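Local coordinates for putative exported protein (Bordetella pertussis, PDB 2DVZ) that probably serves as the periplasmic solute receptor of a tripartite tricarboxylate-type transporter, holding a glutamate in its binding cleft, at residues 88-93 with 98-103; 106-111 with 293-298. One frame throughout, in Å; residues are numbered along the deposited sequence.

Interaction 1: 88-93 with 98-103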
loop_
_atom_site.group_PDB
_atom_site.type_symbol
_atom_site.label_atom_id
_atom_site.label_comp_id
_atom_site.label_asym_id
_atom_site.label_seq_id
_atom_site.Cartn_x
_atom_site.Cartn_y
_atom_site.Cartn_z
ATOM N N ALA A 88 -8.093 -5.552 -3.839
ATOM C CA ALA A 88 -9.015 -4.754 -4.650
ATOM C C ALA A 88 -8.597 -4.595 -6.116
ATOM O O ALA A 88 -9.391 -4.852 -7.020
ATOM C CB ALA A 88 -9.196 -3.359 -3.998
ATOM N N VAL A 89 -7.365 -4.141 -6.352
ATOM C CA VAL A 89 -6.966 -3.748 -7.706
ATOM C C VAL A 89 -6.576 -4.956 -8.553
ATOM O O VAL A 89 -6.960 -5.038 -9.713
ATOM C CB VAL A 89 -5.840 -2.652 -7.728
ATOM C CG1 VAL A 89 -5.656 -2.080 -9.148
ATOM C CG2 VAL A 89 -6.133 -1.539 -6.751
ATOM N N ASN A 90 -5.803 -5.875 -7.995
ATOM C CA ASN A 90 -5.472 -7.102 -8.732
ATOM C C ASN A 90 -6.660 -7.909 -9.247
ATOM O O ASN A 90 -6.654 -8.338 -10.401
ATOM C CB ASN A 90 -4.536 -7.999 -7.939
ATOM C CG ASN A 90 -3.230 -8.206 -8.645
ATOM O OD1 ASN A 90 -3.196 -8.742 -9.749
ATOM N ND2 ASN A 90 -2.146 -7.786 -8.024
ATOM N N PRO A 91 -7.647 -8.182 -8.365
ATOM C CA PRO A 91 -8.960 -8.671 -8.738
ATOM C C PRO A 91 -9.582 -7.921 -9.910
ATOM O O PRO A 91 -10.101 -8.566 -10.808
ATOM C CB PRO A 91 -9.766 -8.448 -7.451
ATOM C CG PRO A 91 -8.789 -8.689 -6.397
ATOM C CD PRO A 91 -7.508 -8.118 -6.890
ATOM N N ALA A 92 -9.536 -6.587 -9.901
ATOM C CA ALA A 92 -10.129 -5.773 -10.968
ATOM C C ALA A 92 -9.281 -5.770 -12.262
ATOM O O ALA A 92 -9.828 -5.680 -13.374
ATOM C CB ALA A 92 -10.414 -4.336 -10.477
ATOM N N CYS A 93 -7.961 -5.894 -12.107
ATOM C CA CYS A 93 -7.012 -5.920 -13.212
ATOM C C CYS A 93 -7.011 -7.269 -13.950
ATOM O O CYS A 93 -6.794 -7.320 -15.181
ATOM C CB CYS A 93 -5.605 -5.644 -12.669
ATOM S SG CYS A 93 -4.258 -5.442 -13.892
ATOM N N LEU A 98 -7.069 -14.340 -12.103
ATOM C CA LEU A 98 -6.404 -14.218 -10.800
ATOM C C LEU A 98 -6.697 -15.510 -9.996
ATOM O O LEU A 98 -7.857 -15.918 -9.910
ATOM C CB LEU A 98 -6.875 -12.958 -10.055
ATOM C CG LEU A 98 -6.029 -12.497 -8.862
ATOM C CD1 LEU A 98 -4.770 -11.799 -9.332
ATOM C CD2 LEU A 98 -6.845 -11.581 -7.981
ATOM N N PRO A 99 -5.653 -16.172 -9.446
ATOM C CA PRO A 99 -5.774 -17.429 -8.687
ATOM C C PRO A 99 -6.313 -17.354 -7.236
ATOM O O PRO A 99 -6.175 -18.337 -6.483
ATOM C CB PRO A 99 -4.340 -17.956 -8.651
ATOM C CG PRO A 99 -3.572 -17.065 -9.579
ATOM C CD PRO A 99 -4.250 -15.769 -9.575
ATOM N N TYR A 100 -6.907 -16.229 -6.834
ATOM C CA TYR A 100 -7.509 -16.130 -5.512
ATOM C C TYR A 100 -8.679 -15.162 -5.586
ATOM O O TYR A 100 -8.728 -14.344 -6.465
ATOM C CB TYR A 100 -6.474 -15.700 -4.450
ATOM C CG TYR A 100 -5.964 -14.274 -4.607
ATOM C CD1 TYR A 100 -6.630 -13.217 -4.006
ATOM C CD2 TYR A 100 -4.828 -13.997 -5.365
ATOM C CE1 TYR A 100 -6.178 -11.896 -4.141
ATOM C CE2 TYR A 100 -4.363 -12.695 -5.513
ATOM C CZ TYR A 100 -5.046 -11.646 -4.906
ATOM O OH TYR A 100 -4.617 -10.364 -5.055
ATOM N N ASP A 101 -9.646 -15.325 -4.694
ATOM C CA ASP A 101 -10.726 -14.378 -4.490
ATOM C C ASP A 101 -10.348 -13.686 -3.164
ATOM O O ASP A 101 -10.255 -14.352 -2.142
ATOM C CB ASP A 101 -12.067 -15.135 -4.402
ATOM C CG ASP A 101 -13.297 -14.220 -4.256
ATOM O OD1 ASP A 101 -13.293 -13.167 -3.544
ATOM O OD2 ASP A 101 -14.319 -14.619 -4.852
ATOM N N PRO A 102 -10.072 -12.357 -3.200
ATOM C CA PRO A 102 -9.623 -11.649 -1.993
ATOM C C PRO A 102 -10.591 -11.800 -0.809
ATOM O O PRO A 102 -10.176 -11.828 0.347
ATOM C CB PRO A 102 -9.547 -10.165 -2.454
ATOM C CG PRO A 102 -10.432 -10.108 -3.696
ATOM C CD PRO A 102 -10.181 -11.437 -4.356
ATOM N N ILE A 103 -11.875 -11.891 -1.109
ATOM C CA ILE A 103 -12.891 -11.882 -0.053
ATOM C C ILE A 103 -13.205 -13.294 0.461
ATOM O O ILE A 103 -13.221 -13.516 1.670
ATOM C CB ILE A 103 -14.139 -11.043 -0.460
ATOM C CG1 ILE A 103 -13.718 -9.571 -0.665
ATOM C CG2 ILE A 103 -15.319 -11.198 0.577
ATOM C CD1 ILE A 103 -14.730 -8.686 -1.381
#
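Two proline rings meet across this contact at their CG atoms, Pro91 CG standing only 3.5 Å from Pro102 CG, tighter than carbons usually pack, as the rings run antiparallel alongside each other. Both rings are compact and pack tightly here. Pro91 has no N-H to give to the preceding helical turn, and the helix kinks there; Leu98 CD2 lies 3.5 Å from Pro91 N. With CG anti to its own backbone N (chi1 -165°), Leu98 divides its two methyls: CD2 covers the Pro91 backbone and also lies over one face of the Tyr100 ring, offset toward the rim, while CD1 reaches Asn90 OD1 at 3.5 Å, the leucine lying athwart the asparagine. The Tyr100 OH comes 3.7 Å from Asn90 CB and is satisfied by a hydrogen bond to the carbonyl of Thr86, earlier in the same helix. Tyrosine suits the place, being apolar along its ring and polar at its end. Around Pro102, Asp101 OD1 accepts from Ile103 N (3.1 Å), an Asx turn that shapes the loop. The side chain of Asn90 is about 5 Å from that of glutamate-binding Ser85, and a disulfide joins Cys93, at the helix end, to Cys152. Helix 84-93 and the loop leading to strand 106-121 are touched by helix 63-71, at Asn90 and Tyr100, and by helix 288-307, whose Tyr299 meets both prolines.

Interaction 2: 106-111 with 293-298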
loop_
_atom_site.group_PDB
_atom_site.type_symbol
_atom_site.label_atom_id
_atom_site.label_comp_id
_atom_site.label_asym_id
_atom_site.label_seq_id
_atom_site.Cartn_x
_atom_site.Cartn_y
_atom_site.Cartn_z
ATOM N N PHE A 106 -9.821 -15.383 2.236
ATOM C CA PHE A 106 -9.145 -14.884 3.432
ATOM C C PHE A 106 -10.091 -14.627 4.579
ATOM O O PHE A 106 -11.175 -14.132 4.375
ATOM C CB PHE A 106 -8.313 -13.626 3.092
ATOM C CG PHE A 106 -7.221 -13.913 2.119
ATOM C CD1 PHE A 106 -6.095 -14.615 2.535
ATOM C CD2 PHE A 106 -7.371 -13.600 0.751
ATOM C CE1 PHE A 106 -5.103 -14.929 1.627
ATOM C CE2 PHE A 106 -6.363 -13.930 -0.173
ATOM C CZ PHE A 106 -5.239 -14.578 0.278
ATOM N N GLN A 107 -9.653 -14.979 5.780
ATOM C CA GLN A 107 -10.245 -14.488 7.011
ATOM C C GLN A 107 -9.473 -13.207 7.412
ATOM O O GLN A 107 -8.277 -13.264 7.727
ATOM C CB GLN A 107 -10.218 -15.578 8.135
ATOM C CG GLN A 107 -10.557 -15.079 9.556
ATOM C CD GLN A 107 -11.958 -14.515 9.643
ATOM O OE1 GLN A 107 -12.887 -15.191 9.332
ATOM N NE2 GLN A 107 -12.099 -13.254 10.011
ATOM N N PRO A 108 -10.164 -12.044 7.416
ATOM C CA PRO A 108 -9.527 -10.829 7.971
ATOM C C PRO A 108 -9.280 -10.874 9.479
ATOM O O PRO A 108 -10.099 -11.387 10.228
ATOM C CB PRO A 108 -10.526 -9.720 7.662
ATOM C CG PRO A 108 -11.375 -10.281 6.557
ATOM C CD PRO A 108 -11.500 -11.759 6.894
ATOM N N VAL A 109 -8.137 -10.330 9.908
ATOM C CA VAL A 109 -7.836 -10.255 11.312
ATOM C C VAL A 109 -8.044 -8.807 11.801
ATOM O O VAL A 109 -8.829 -8.565 12.729
ATOM C CB VAL A 109 -6.404 -10.761 11.587
ATOM C CG1 VAL A 109 -6.046 -10.553 13.043
ATOM C CG2 VAL A 109 -6.287 -12.268 11.171
ATOM N N THR A 110 -7.338 -7.870 11.162
ATOM C CA THR A 110 -7.337 -6.456 11.541
ATOM C C THR A 110 -6.574 -5.585 10.538
ATOM O O THR A 110 -5.581 -6.012 9.910
ATOM C CB THR A 110 -6.770 -6.228 12.974
ATOM O OG1 THR A 110 -7.209 -4.957 13.475
ATOM C CG2 THR A 110 -5.245 -6.315 12.988
ATOM N N ASN A 111 -7.076 -4.367 10.384
ATOM C CA ASN A 111 -6.365 -3.301 9.719
ATOM C C ASN A 111 -5.352 -2.726 10.699
ATOM O O ASN A 111 -5.719 -2.180 11.737
ATOM C CB ASN A 111 -7.381 -2.262 9.238
ATOM C CG ASN A 111 -6.758 -1.077 8.524
ATOM O OD1 ASN A 111 -5.538 -0.894 8.488
ATOM N ND2 ASN A 111 -7.611 -0.265 7.933
ATOM N N LYS A 293 -15.195 -4.888 5.793
ATOM C CA LYS A 293 -16.009 -3.824 5.207
ATOM C C LYS A 293 -15.124 -2.835 4.390
ATOM O O LYS A 293 -15.489 -2.420 3.295
ATOM C CB LYS A 293 -16.842 -3.125 6.285
ATOM C CG LYS A 293 -17.598 -1.911 5.725
ATOM C CD LYS A 293 -18.542 -1.219 6.698
ATOM C CE LYS A 293 -19.300 -0.095 5.950
ATOM N NZ LYS A 293 -20.148 0.755 6.886
ATOM N N GLU A 294 -13.960 -2.499 4.921
ATOM C CA GLU A 294 -12.944 -1.719 4.223
ATOM C C GLU A 294 -12.461 -2.422 2.971
ATOM O O GLU A 294 -12.380 -1.799 1.910
ATOM C CB GLU A 294 -11.759 -1.415 5.162
ATOM C CG GLU A 294 -12.176 -0.450 6.299
ATOM C CD GLU A 294 -11.166 -0.306 7.397
ATOM O OE1 GLU A 294 -10.369 -1.234 7.684
ATOM O OE2 GLU A 294 -11.191 0.779 8.001
ATOM N N ILE A 295 -12.201 -3.729 3.092
ATOM C CA ILE A 295 -11.760 -4.537 1.970
ATOM C C ILE A 295 -12.747 -4.498 0.837
ATOM O O ILE A 295 -12.341 -4.295 -0.322
ATOM C CB ILE A 295 -11.435 -6.024 2.376
ATOM C CG1 ILE A 295 -10.125 -6.065 3.177
ATOM C CG2 ILE A 295 -11.382 -6.928 1.117
ATOM C CD1 ILE A 295 -9.941 -7.291 4.023
ATOM N N LYS A 296 -14.029 -4.706 1.168
ATOM C CA LYS A 296 -15.157 -4.671 0.220
ATOM C C LYS A 296 -15.323 -3.284 -0.412
ATOM O O LYS A 296 -15.519 -3.155 -1.632
ATOM C CB LYS A 296 -16.436 -5.066 0.953
ATOM C CG LYS A 296 -17.700 -5.072 0.122
ATOM C CD LYS A 296 -17.669 -6.228 -0.908
ATOM C CE LYS A 296 -18.915 -6.259 -1.828
ATOM N NZ LYS A 296 -20.065 -5.508 -1.207
ATOM N N GLU A 297 -15.229 -2.242 0.409
ATOM C CA GLU A 297 -15.200 -0.870 -0.120
ATOM C C GLU A 297 -14.130 -0.688 -1.173
ATOM O O GLU A 297 -14.433 -0.230 -2.257
ATOM C CB GLU A 297 -15.021 0.154 0.983
ATOM C CG GLU A 297 -16.293 0.371 1.737
ATOM C CD GLU A 297 -16.086 1.067 3.082
ATOM O OE1 GLU A 297 -14.915 1.239 3.544
ATOM O OE2 GLU A 297 -17.135 1.438 3.669
ATOM N N GLN A 298 -12.892 -1.061 -0.879
ATOM C CA GLN A 298 -11.841 -0.851 -1.855
ATOM C C GLN A 298 -12.078 -1.710 -3.101
ATOM O O GLN A 298 -11.910 -1.244 -4.196
ATOM C CB GLN A 298 -10.445 -1.105 -1.265
ATOM C CG GLN A 298 -10.018 -0.127 -0.166
ATOM C CD GLN A 298 -9.846 1.328 -0.629
ATOM O OE1 GLN A 298 -9.529 1.612 -1.781
ATOM N NE2 GLN A 298 -10.008 2.238 0.292
#
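Asn111 and Glu294 bring their polar ends together, with Asn111 ND2 modelled 2.9 Å from Glu294 OE1. The two side chains lie athwart each other, and the amide and carboxylate planes are turned 67° apart. Glu294 gets there by running extended beyond CG (chi2 169°), so that its long chain spans the gap from helix to strand. The second meeting is apolar and looser: Pro108 CG lies 4.2 Å from Ile295 CD1, the proline ring and the isoleucine branch set at a slant. Ile295 offers the tip of its longer branch, which meets the compact ring at CG.

Farther out, Asn286 ties the two elements together: its ND2 donates to Glu294 OE1, its OD1 accepts from Asn111 N, and its carbonyl O is hydrogen-bonded to Thr110 OG1. Trp242 of strand 241-248 touches Asn111, Glu294 and Ile295. On the strand itself, Gln107 NE2 donates to Pro108 O at 2.7 Å, with the N-H well aligned at 159°. Just before Asn111, a classic beta bulge sets Val109 and Thr110 together opposite Leu245. Helix 288-307 thereby packs against a bulged strand of the mixed sheet, a helix-on-sheet layer of the kind found in the alpha/beta lobes of periplasmic binding proteins, with Asn111 about 6 Å by side chain from the glutamate-binding Tyr243.

In the fold
Helix 288-307 is common ground: its 293-298 part forms half of interaction 2, and Gln298, inside that segment, and Tyr299 just after it touch interaction 1. The two contacts follow one another in the chain, their centres 13 Å apart, and they touch directly, as where Ile103 CG1 lies 4.0 Å from Ile295 CG2 and Tyr100 packs on Phe106. Interaction 1 is the more buried and larger, 219 Å² against 124 Å², joins a helix to its own following loop, and is made mostly by apolar groups. Interaction 2 is partly buried, bridges residues distant in sequence, and combines a thin apolar touch with polar atoms that Asn286 hydrogen-bonds.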